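Local coordinates for type IV pilus assembly protein PilF (PDB 5OIU) that probably hydrolyses ATP to drive assembly of type IV pili, as a six-subunit motor ATPase of the type II/IV secretion family, at residues K13-E18 and R47-L52; S161-I166 and K171-I176; E333-D338 and T352-I357. All coordinates share one frame; numbering follows the deposited sequence.

Contact 1. Residues K13-E18 and R47-L52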
loop_
_atom_site.group_PDB
_atom_site.type_symbol
_atom_site.label_atom_id
_atom_site.label_comp_id
_atom_site.label_asym_id
_atom_site.label_seq_id
_atom_site.Cartn_x
_atom_site.Cartn_y
_atom_site.Cartn_z
ATOM N N LYS C 13 -19.439 45.935 -7.581
ATOM C CA LYS C 13 -18.595 46.991 -7.031
ATOM C C LYS C 13 -19.388 47.933 -6.139
ATOM O O LYS C 13 -18.829 48.522 -5.210
ATOM C CB LYS C 13 -17.902 47.754 -8.159
ATOM C CG LYS C 13 -16.700 46.995 -8.746
ATOM C CD LYS C 13 -15.938 47.797 -9.807
ATOM C CE LYS C 13 -14.775 46.977 -10.392
ATOM N NZ LYS C 13 -14.072 47.666 -11.526
ATOM N N GLN C 14 -20.692 48.058 -6.370
ATOM C CA GLN C 14 -21.501 48.927 -5.525
ATOM C C GLN C 14 -21.828 48.271 -4.190
ATOM O O GLN C 14 -21.771 48.932 -3.146
ATOM C CB GLN C 14 -22.793 49.318 -6.247
ATOM C CG GLN C 14 -23.586 50.453 -5.589
ATOM C CD GLN C 14 -24.754 50.942 -6.455
ATOM O OE1 GLN C 14 -25.253 50.215 -7.320
ATOM N NE2 GLN C 14 -25.191 52.179 -6.220
ATOM N N VAL C 15 -22.185 46.987 -4.193
ATOM C CA VAL C 15 -22.554 46.373 -2.925
ATOM C C VAL C 15 -21.317 46.231 -2.061
ATOM O O VAL C 15 -21.381 46.407 -0.836
ATOM C CB VAL C 15 -23.308 45.028 -3.131
ATOM C CG1 VAL C 15 -22.416 43.922 -3.597
ATOM C CG2 VAL C 15 -24.001 44.595 -1.847
ATOM N N ILE C 16 -20.161 45.997 -2.678
ATOM C CA ILE C 16 -18.925 45.955 -1.908
ATOM C C ILE C 16 -18.586 47.345 -1.371
ATOM O O ILE C 16 -18.263 47.496 -0.184
ATOM C CB ILE C 16 -17.780 45.344 -2.743
ATOM C CG1 ILE C 16 -18.232 44.007 -3.346
ATOM C CG2 ILE C 16 -16.498 45.171 -1.880
ATOM C CD1 ILE C 16 -17.110 43.107 -3.856
ATOM N N ARG C 17 -18.704 48.356 -2.192
ATOM C CA ARG C 17 -18.501 49.688 -1.699
ATOM C C ARG C 17 -19.421 49.947 -0.537
ATOM O O ARG C 17 -18.990 50.401 0.466
ATOM C CB ARG C 17 -18.671 50.734 -2.787
ATOM C CG ARG C 17 -18.353 52.136 -2.318
ATOM C CD ARG C 17 -18.351 53.159 -3.418
ATOM N NE ARG C 17 -19.664 53.276 -4.040
ATOM C CZ ARG C 17 -19.997 52.860 -5.264
ATOM N NH1 ARG C 17 -19.125 52.273 -6.062
ATOM N NH2 ARG C 17 -21.232 53.035 -5.681
ATOM N N GLU C 18 -20.690 49.634 -0.675
ATOM C CA GLU C 18 -21.655 49.920 0.382
ATOM C C GLU C 18 -21.386 49.100 1.645
ATOM O O GLU C 18 -21.405 49.643 2.761
ATOM C CB GLU C 18 -23.081 49.675 -0.116
ATOM C CG GLU C 18 -23.742 50.887 -0.755
ATOM C CD GLU C 18 -23.887 52.060 0.187
ATOM O OE1 GLU C 18 -23.741 51.865 1.422
ATOM O OE2 GLU C 18 -24.166 53.185 -0.311
ATOM N N ARG C 47 -29.942 42.406 6.887
ATOM C CA ARG C 47 -30.922 43.387 6.468
ATOM C C ARG C 47 -31.035 43.374 4.952
ATOM O O ARG C 47 -30.050 43.111 4.252
ATOM C CB ARG C 47 -30.529 44.790 6.952
ATOM C CG ARG C 47 -30.237 44.865 8.444
ATOM C CD ARG C 47 -31.515 44.873 9.268
ATOM N NE ARG C 47 -31.226 45.011 10.695
ATOM C CZ ARG C 47 -32.019 44.581 11.682
ATOM N NH1 ARG C 47 -33.178 43.976 11.406
ATOM N NH2 ARG C 47 -31.641 44.752 12.955
ATOM N N PRO C 48 -32.222 43.650 4.413
ATOM C CA PRO C 48 -32.392 43.654 2.951
ATOM C C PRO C 48 -31.787 44.915 2.343
ATOM O O PRO C 48 -32.191 46.038 2.666
ATOM C CB PRO C 48 -33.912 43.609 2.774
ATOM C CG PRO C 48 -34.435 44.340 4.029
ATOM C CD PRO C 48 -33.463 43.999 5.133
ATOM N N TYR C 49 -30.797 44.722 1.473
ATOM C CA TYR C 49 -30.147 45.803 0.734
ATOM C C TYR C 49 -30.897 46.149 -0.552
ATOM O O TYR C 49 -31.275 47.307 -0.769
ATOM C CB TYR C 49 -28.703 45.410 0.391
ATOM C CG TYR C 49 -27.984 46.424 -0.476
ATOM C CD1 TYR C 49 -27.728 47.705 -0.001
ATOM C CD2 TYR C 49 -27.554 46.107 -1.756
ATOM C CE1 TYR C 49 -27.057 48.640 -0.773
ATOM C CE2 TYR C 49 -26.879 47.045 -2.540
ATOM C CZ TYR C 49 -26.645 48.311 -2.036
ATOM O OH TYR C 49 -25.998 49.274 -2.774
ATOM N N SER C 50 -31.099 45.151 -1.417
ATOM C CA SER C 50 -31.596 45.337 -2.776
ATOM C C SER C 50 -32.072 43.993 -3.322
ATOM O O SER C 50 -31.738 42.933 -2.787
ATOM C CB SER C 50 -30.510 45.949 -3.671
ATOM O OG SER C 50 -30.660 45.545 -5.017
ATOM N N THR C 51 -32.880 44.049 -4.386
ATOM C CA THR C 51 -33.286 42.862 -5.123
ATOM C C THR C 51 -32.932 43.022 -6.591
ATOM O O THR C 51 -32.840 44.130 -7.120
ATOM C CB THR C 51 -34.784 42.564 -5.038
ATOM O OG1 THR C 51 -35.476 43.461 -5.908
ATOM C CG2 THR C 51 -35.317 42.683 -3.617
ATOM N N LEU C 52 -32.765 41.879 -7.248
ATOM C CA LEU C 52 -32.322 41.747 -8.619
ATOM C C LEU C 52 -33.238 40.771 -9.337
ATOM O O LEU C 52 -33.699 39.799 -8.725
ATOM C CB LEU C 52 -30.885 41.219 -8.679
ATOM C CG LEU C 52 -29.797 42.171 -9.154
ATOM C CD1 LEU C 52 -29.714 43.398 -8.254
ATOM C CD2 LEU C 52 -28.472 41.422 -9.199
#
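Y49 alone carries the strand's side of this contact: its ring spans the gap between strand 45-52 and helix 6-22 and meets three helix residues, Q14, V15 and E18, without a hydrogen bond between the segments. The reach is needed, since the two short axes stay 10.8 Å apart and run nearly antiparallel, at 170°. With its CG anti to the backbone N (chi1 175°), the tyrosine leaves the strand toward the helix. V15 meets the ring at its CE2/CD2 side, its CG2 lying 3.8 Å from Y49 CE2; a short, branched valine fits this buried place, where it touches V38 and L40 of strand 36-42 as well as the ring. The aliphatic part of E18 meets the CE1 side, with E18 CG 4.0 Å from Y49 CE1. Both come obliquely, from the same side of the ring plane. At the far end the phenol oxygen rests among methylenes, 3.4 Å from E18 CG and 3.9 Å from Q14 CG. Q14 and E18 thus lend their hydrocarbon to the tyrosine, and their long polar chains suit a partly exposed helix surface. The Q14 amide plane stands 78° from the ring, so the two flat groups do not stack. Y49 and S50 both face V38 of strand 36-42, which makes a classic beta bulge at the point where the tyrosine departs. The arrangement is that of a helix laid along the strands on one face of an antiparallel sheet, reaching an outermost strand within this chain through one long aromatic side chain.

Contact 2. Residues S161-I166 and K171-I176; sequences SILKRI and KNTQTI
K171 reaches back to the end of helix 155-166 and bonds the backbone oxygen of I166. This is the polar part of the contact: K171 NZ donates an N-H to I166 O, with the two atoms 2.7 Å apart. The donor lies in the carbonyl plane and the C=O...N angle is 148°. K171 sends its CG anti to the carbonyl carbon (chi1 -65°), and a bend at chi3 turns the otherwise stretched chain back to the helix end, where K171 CE passes 3.6 Å from I166 O. Lysine fits here because its long aliphatic arm can cross the gap and also pack on I214.

The apolar part lies deeper and is looser. L163 points toward the strand, and its CD1 meets two threonine methyls, T175 CG2 at 4.2 Å and T173 CG2 at 4.4 Å. The threonines are two apart on the strand, so both face the helix, and the branched residue suits a beta strand while giving the leucine a methyl. L163 and I166 also press on I240 of strand 238-243, within the helix-sheet core.

On the reverse face of the strand Q174 NE2 bonds T175 O at 3.0 Å, nearly in the amide plane. A second subunit approaches nearby, where its R39 bonds to K171 O.

Helix 155-166 follows the P-loop and links parallel strands 143-148 and 173-177 as a beta-alpha-beta crossover. Its C-terminal carbonyls gather the negative end of the helix dipole, so the ammonium group of K171 is probably stabilised there, while the buried methyls pack without polar partners and the hydroxyl of T175 is satisfied by E177.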
loop_
_atom_site.group_PDB
_atom_site.type_symbol
_atom_site.label_atom_id
_atom_site.label_comp_id
_atom_site.label_asym_id
_atom_site.label_seq_id
_atom_site.Cartn_x
_atom_site.Cartn_y
_atom_site.Cartn_z
ATOM N N SER C 161 5.794 36.938 9.786
ATOM C CA SER C 161 6.396 37.176 11.090
ATOM C C SER C 161 7.739 36.464 11.220
ATOM O O SER C 161 8.716 37.049 11.700
ATOM C CB SER C 161 5.440 36.712 12.177
ATOM O OG SER C 161 5.906 37.121 13.438
ATOM N N ILE C 162 7.803 35.195 10.799
ATOM C CA ILE C 162 9.065 34.458 10.803
ATOM C C ILE C 162 10.126 35.222 10.014
ATOM O O ILE C 162 11.189 35.582 10.540
ATOM C CB ILE C 162 8.863 33.046 10.227
ATOM C CG1 ILE C 162 7.941 32.215 11.122
ATOM C CG2 ILE C 162 10.218 32.367 9.980
ATOM C CD1 ILE C 162 7.836 30.773 10.690
ATOM N N LEU C 163 9.833 35.481 8.731
ATOM C CA LEU C 163 10.746 36.207 7.855
ATOM C C LEU C 163 11.153 37.560 8.446
ATOM O O LEU C 163 12.294 37.999 8.270
ATOM C CB LEU C 163 10.100 36.392 6.477
ATOM C CG LEU C 163 9.804 35.131 5.642
ATOM C CD1 LEU C 163 9.432 35.507 4.220
ATOM C CD2 LEU C 163 10.965 34.120 5.641
ATOM N N LYS C 164 10.240 38.224 9.165
ATOM C CA LYS C 164 10.602 39.460 9.854
ATOM C C LYS C 164 11.782 39.242 10.793
ATOM O O LYS C 164 12.680 40.085 10.881
ATOM C CB LYS C 164 9.405 40.007 10.623
ATOM C CG LYS C 164 9.355 41.518 10.685
ATOM C CD LYS C 164 8.026 41.988 11.280
ATOM C CE LYS C 164 7.982 43.506 11.464
ATOM N NZ LYS C 164 6.719 44.071 10.891
ATOM N N ARG C 165 11.818 38.103 11.485
ATOM C CA ARG C 165 12.934 37.845 12.382
ATOM C C ARG C 165 14.192 37.424 11.623
ATOM O O ARG C 165 15.268 37.965 11.869
ATOM C CB ARG C 165 12.561 36.777 13.408
ATOM C CG ARG C 165 13.679 36.471 14.404
ATOM C CD ARG C 165 14.149 37.713 15.189
ATOM N NE ARG C 165 13.039 38.526 15.686
ATOM C CZ ARG C 165 12.392 38.316 16.829
ATOM N NH1 ARG C 165 12.746 37.318 17.619
ATOM N NH2 ARG C 165 11.381 39.104 17.180
ATOM N N ILE C 166 14.086 36.472 10.692
ATOM C CA ILE C 166 15.283 35.785 10.213
ATOM C C ILE C 166 15.859 36.329 8.908
ATOM O O ILE C 166 16.967 35.918 8.537
ATOM C CB ILE C 166 15.042 34.263 10.061
ATOM C CG1 ILE C 166 14.076 33.968 8.899
ATOM C CG2 ILE C 166 14.579 33.655 11.382
ATOM C CD1 ILE C 166 13.906 32.508 8.583
ATOM N N LYS C 171 21.695 38.228 4.385
ATOM C CA LYS C 171 21.092 37.066 3.730
ATOM C C LYS C 171 20.252 37.470 2.516
ATOM O O LYS C 171 19.658 38.552 2.483
ATOM C CB LYS C 171 20.205 36.274 4.717
ATOM C CG LYS C 171 20.932 35.613 5.889
ATOM C CD LYS C 171 19.976 34.756 6.714
ATOM C CE LYS C 171 20.330 34.730 8.192
ATOM N NZ LYS C 171 19.130 34.385 9.058
ATOM N N ASN C 172 20.191 36.588 1.510
ATOM C CA ASN C 172 19.268 36.759 0.385
ATOM C C ASN C 172 18.003 35.956 0.680
ATOM O O ASN C 172 18.034 34.719 0.691
ATOM C CB ASN C 172 19.890 36.336 -0.948
ATOM C CG ASN C 172 18.888 36.411 -2.127
ATOM O OD1 ASN C 172 17.933 37.189 -2.096
ATOM N ND2 ASN C 172 19.119 35.595 -3.168
ATOM N N THR C 173 16.903 36.669 0.926
ATOM C CA THR C 173 15.582 36.094 1.128
ATOM C C THR C 173 14.741 36.283 -0.125
ATOM O O THR C 173 14.570 37.411 -0.597
ATOM C CB THR C 173 14.896 36.757 2.314
ATOM O OG1 THR C 173 15.761 36.652 3.454
ATOM C CG2 THR C 173 13.518 36.108 2.596
ATOM N N GLN C 174 14.211 35.180 -0.651
ATOM C CA GLN C 174 13.451 35.164 -1.896
ATOM C C GLN C 174 12.170 34.357 -1.712
ATOM O O GLN C 174 12.223 33.197 -1.284
ATOM C CB GLN C 174 14.299 34.574 -3.023
ATOM C CG GLN C 174 13.579 34.480 -4.348
ATOM C CD GLN C 174 13.325 35.841 -4.951
ATOM O OE1 GLN C 174 14.268 36.553 -5.328
ATOM N NE2 GLN C 174 12.049 36.222 -5.041
ATOM N N THR C 175 11.028 34.960 -2.045
ATOM C CA THR C 175 9.717 34.333 -1.942
ATOM C C THR C 175 9.138 34.072 -3.331
ATOM O O THR C 175 9.510 34.710 -4.316
ATOM C CB THR C 175 8.728 35.207 -1.151
ATOM O OG1 THR C 175 8.291 36.294 -1.970
ATOM C CG2 THR C 175 9.358 35.799 0.078
ATOM N N ILE C 176 8.217 33.114 -3.403
ATOM C CA ILE C 176 7.316 32.956 -4.539
ATOM C C ILE C 176 5.901 32.812 -3.980
ATOM O O ILE C 176 5.653 31.994 -3.082
ATOM C CB ILE C 176 7.708 31.761 -5.437
ATOM C CG1 ILE C 176 6.783 31.670 -6.654
ATOM C CG2 ILE C 176 7.764 30.459 -4.655
ATOM C CD1 ILE C 176 6.843 32.878 -7.532
#

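Contact 3. Residues E333-D338 and T352-I357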
loop_
_atom_site.group_PDB
_atom_site.type_symbol
_atom_site.label_atom_id
_atom_site.label_comp_id
_atom_site.label_asym_id
_atom_site.label_seq_id
_atom_site.Cartn_x
_atom_site.Cartn_y
_atom_site.Cartn_z
ATOM N N GLU C 333 0.121 23.740 17.028
ATOM C CA GLU C 333 0.657 22.395 17.155
ATOM C C GLU C 333 2.002 22.369 16.438
ATOM O O GLU C 333 2.051 22.584 15.219
ATOM C CB GLU C 333 -0.307 21.392 16.538
ATOM C CG GLU C 333 -0.070 19.979 16.932
ATOM C CD GLU C 333 -1.168 19.095 16.430
ATOM O OE1 GLU C 333 -1.143 18.765 15.221
ATOM O OE2 GLU C 333 -2.073 18.769 17.238
ATOM N N LEU C 334 3.092 22.128 17.188
ATOM C CA LEU C 334 4.459 22.255 16.656
ATOM C C LEU C 334 5.179 20.913 16.734
ATOM O O LEU C 334 5.652 20.506 17.802
ATOM C CB LEU C 334 5.264 23.336 17.378
ATOM C CG LEU C 334 6.746 23.449 16.953
ATOM C CD1 LEU C 334 6.934 23.674 15.463
ATOM C CD2 LEU C 334 7.490 24.544 17.740
ATOM N N LEU C 335 5.281 20.256 15.583
ATOM C CA LEU C 335 5.984 18.993 15.438
ATOM C C LEU C 335 7.431 19.300 15.076
ATOM O O LEU C 335 7.719 19.695 13.938
ATOM C CB LEU C 335 5.316 18.133 14.368
ATOM C CG LEU C 335 5.712 16.659 14.261
ATOM C CD1 LEU C 335 4.660 15.898 13.493
ATOM C CD2 LEU C 335 7.055 16.484 13.582
ATOM N N VAL C 336 8.334 19.121 16.049
ATOM C CA VAL C 336 9.773 19.293 15.853
ATOM C C VAL C 336 10.383 17.924 15.583
ATOM O O VAL C 336 10.229 16.990 16.384
ATOM C CB VAL C 336 10.436 19.969 17.068
ATOM C CG1 VAL C 336 11.917 20.189 16.817
ATOM C CG2 VAL C 336 9.766 21.284 17.376
ATOM N N VAL C 337 11.082 17.811 14.459
ATOM C CA VAL C 337 11.561 16.527 13.961
ATOM C C VAL C 337 12.864 16.151 14.663
ATOM O O VAL C 337 13.824 16.931 14.675
ATOM C CB VAL C 337 11.752 16.594 12.438
ATOM C CG1 VAL C 337 12.388 15.311 11.910
ATOM C CG2 VAL C 337 10.420 16.869 11.763
ATOM N N ASP C 338 12.913 14.946 15.237
ATOM C CA ASP C 338 14.132 14.397 15.825
ATOM C C ASP C 338 14.470 13.070 15.156
ATOM O O ASP C 338 13.892 12.705 14.129
ATOM C CB ASP C 338 14.013 14.224 17.336
ATOM C CG ASP C 338 12.761 13.467 17.731
ATOM O OD1 ASP C 338 12.520 12.360 17.178
ATOM O OD2 ASP C 338 12.019 13.995 18.592
ATOM N N THR C 352 -0.893 9.056 11.962
ATOM C CA THR C 352 -1.358 8.855 13.333
ATOM C C THR C 352 -0.241 8.341 14.229
ATOM O O THR C 352 -0.159 8.713 15.405
ATOM C CB THR C 352 -2.548 7.890 13.343
ATOM O OG1 THR C 352 -3.708 8.562 12.833
ATOM C CG2 THR C 352 -2.838 7.369 14.750
ATOM N N GLU C 353 0.636 7.494 13.692
ATOM C CA GLU C 353 1.745 6.968 14.485
ATOM C C GLU C 353 2.778 8.051 14.761
ATOM O O GLU C 353 3.190 8.254 15.915
ATOM C CB GLU C 353 2.370 5.770 13.772
ATOM C CG GLU C 353 1.314 4.727 13.460
ATOM C CD GLU C 353 1.848 3.472 12.811
ATOM O OE1 GLU C 353 2.064 3.473 11.573
ATOM O OE2 GLU C 353 2.031 2.482 13.553
ATOM N N ILE C 354 3.182 8.779 13.714
ATOM C CA ILE C 354 4.074 9.917 13.912
ATOM C C ILE C 354 3.517 10.838 14.979
ATOM O O ILE C 354 4.246 11.298 15.867
ATOM C CB ILE C 354 4.299 10.662 12.588
ATOM C CG1 ILE C 354 5.032 9.762 11.592
ATOM C CG2 ILE C 354 5.053 11.953 12.847
ATOM C CD1 ILE C 354 4.948 10.249 10.171
ATOM N N LYS C 355 2.202 11.076 14.934
ATOM C CA LYS C 355 1.559 11.979 15.880
ATOM C C LYS C 355 1.707 11.486 17.313
ATOM O O LYS C 355 1.970 12.281 18.219
ATOM C CB LYS C 355 0.077 12.159 15.532
ATOM C CG LYS C 355 -0.546 13.457 16.116
ATOM C CD LYS C 355 -2.020 13.299 16.428
ATOM C CE LYS C 355 -2.755 14.643 16.488
ATOM N NZ LYS C 355 -3.723 14.810 15.346
ATOM N N GLU C 356 1.541 10.179 17.542
ATOM C CA GLU C 356 1.704 9.682 18.903
ATOM C C GLU C 356 3.176 9.653 19.315
ATOM O O GLU C 356 3.489 9.917 20.485
ATOM C CB GLU C 356 1.050 8.309 19.040
ATOM C CG GLU C 356 -0.512 8.375 19.112
ATOM C CD GLU C 356 -1.062 9.580 19.926
ATOM O OE1 GLU C 356 -0.760 9.648 21.154
ATOM O OE2 GLU C 356 -1.795 10.443 19.349
ATOM N N ILE C 357 4.092 9.370 18.379
ATOM C CA ILE C 357 5.515 9.519 18.689
ATOM C C ILE C 357 5.830 10.965 19.063
ATOM O O ILE C 357 6.467 11.233 20.089
ATOM C CB ILE C 357 6.400 9.062 17.516
ATOM C CG1 ILE C 357 6.352 7.547 17.324
ATOM C CG2 ILE C 357 7.832 9.524 17.766
ATOM C CD1 ILE C 357 6.496 7.129 15.872
#
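L335 and I354 meet methyl to methyl, L335 CD1 lying 4.0 Å from I354 CG2, and the two side chains cross at about a right angle. L335 holds its CG anti to the backbone N (chi1 -167°), which carries the branched end off strand 328-336 to the helix. In I354 it is the short branch, CG2, that takes this anti position, while CG1 swings beside the backbone N; the isoleucine therefore offers the strand a methyl and also packs on I252 of helix 248-257. Branched apolar residues suit both buried places. Beside this pair, the end of K355 comes up to the carboxylate of E333, with K355 CE 4.2 Å from E333 OE2. Their charges are opposite, but K355 NZ remains 4.7 Å from E333 OE2 and the ends are held by others: K355 by a salt bridge to D247, E333 OE2 by the backbone N of L366. Their long chains let both residues reach polar partners beyond the contact. Further on, D338 caps the N-terminus of helix 339-347, its OD1 accepting from I341 N. A strand followed by an N-capped helix, with the next helix folding back to pack on the strand, forms this edge of the alpha/beta P-loop domain.

Overall arrangement
The three contacts follow one another along the chain, each closing before the next opens. Contact 1 belongs to the antiparallel sheet, whereas contacts 2 and 3 both reach the mixed sheet, through strands 173-177 and 328-336. Their centres lie about 26 Å apart and their nearest atoms about 9 Å. The centre of contact 1 is about 40 Å from that of contact 2 and about 48 Å from that of contact 3, which lies on the opposite side of the chain's centre. Contact 2 includes the C-terminal part of helix 155-166, whose start holds K155 and S156 of the ATP pocket, so the mixed sheet physically links the nucleotide-binding segment to the C-terminal helices, consistent with a P-loop motor.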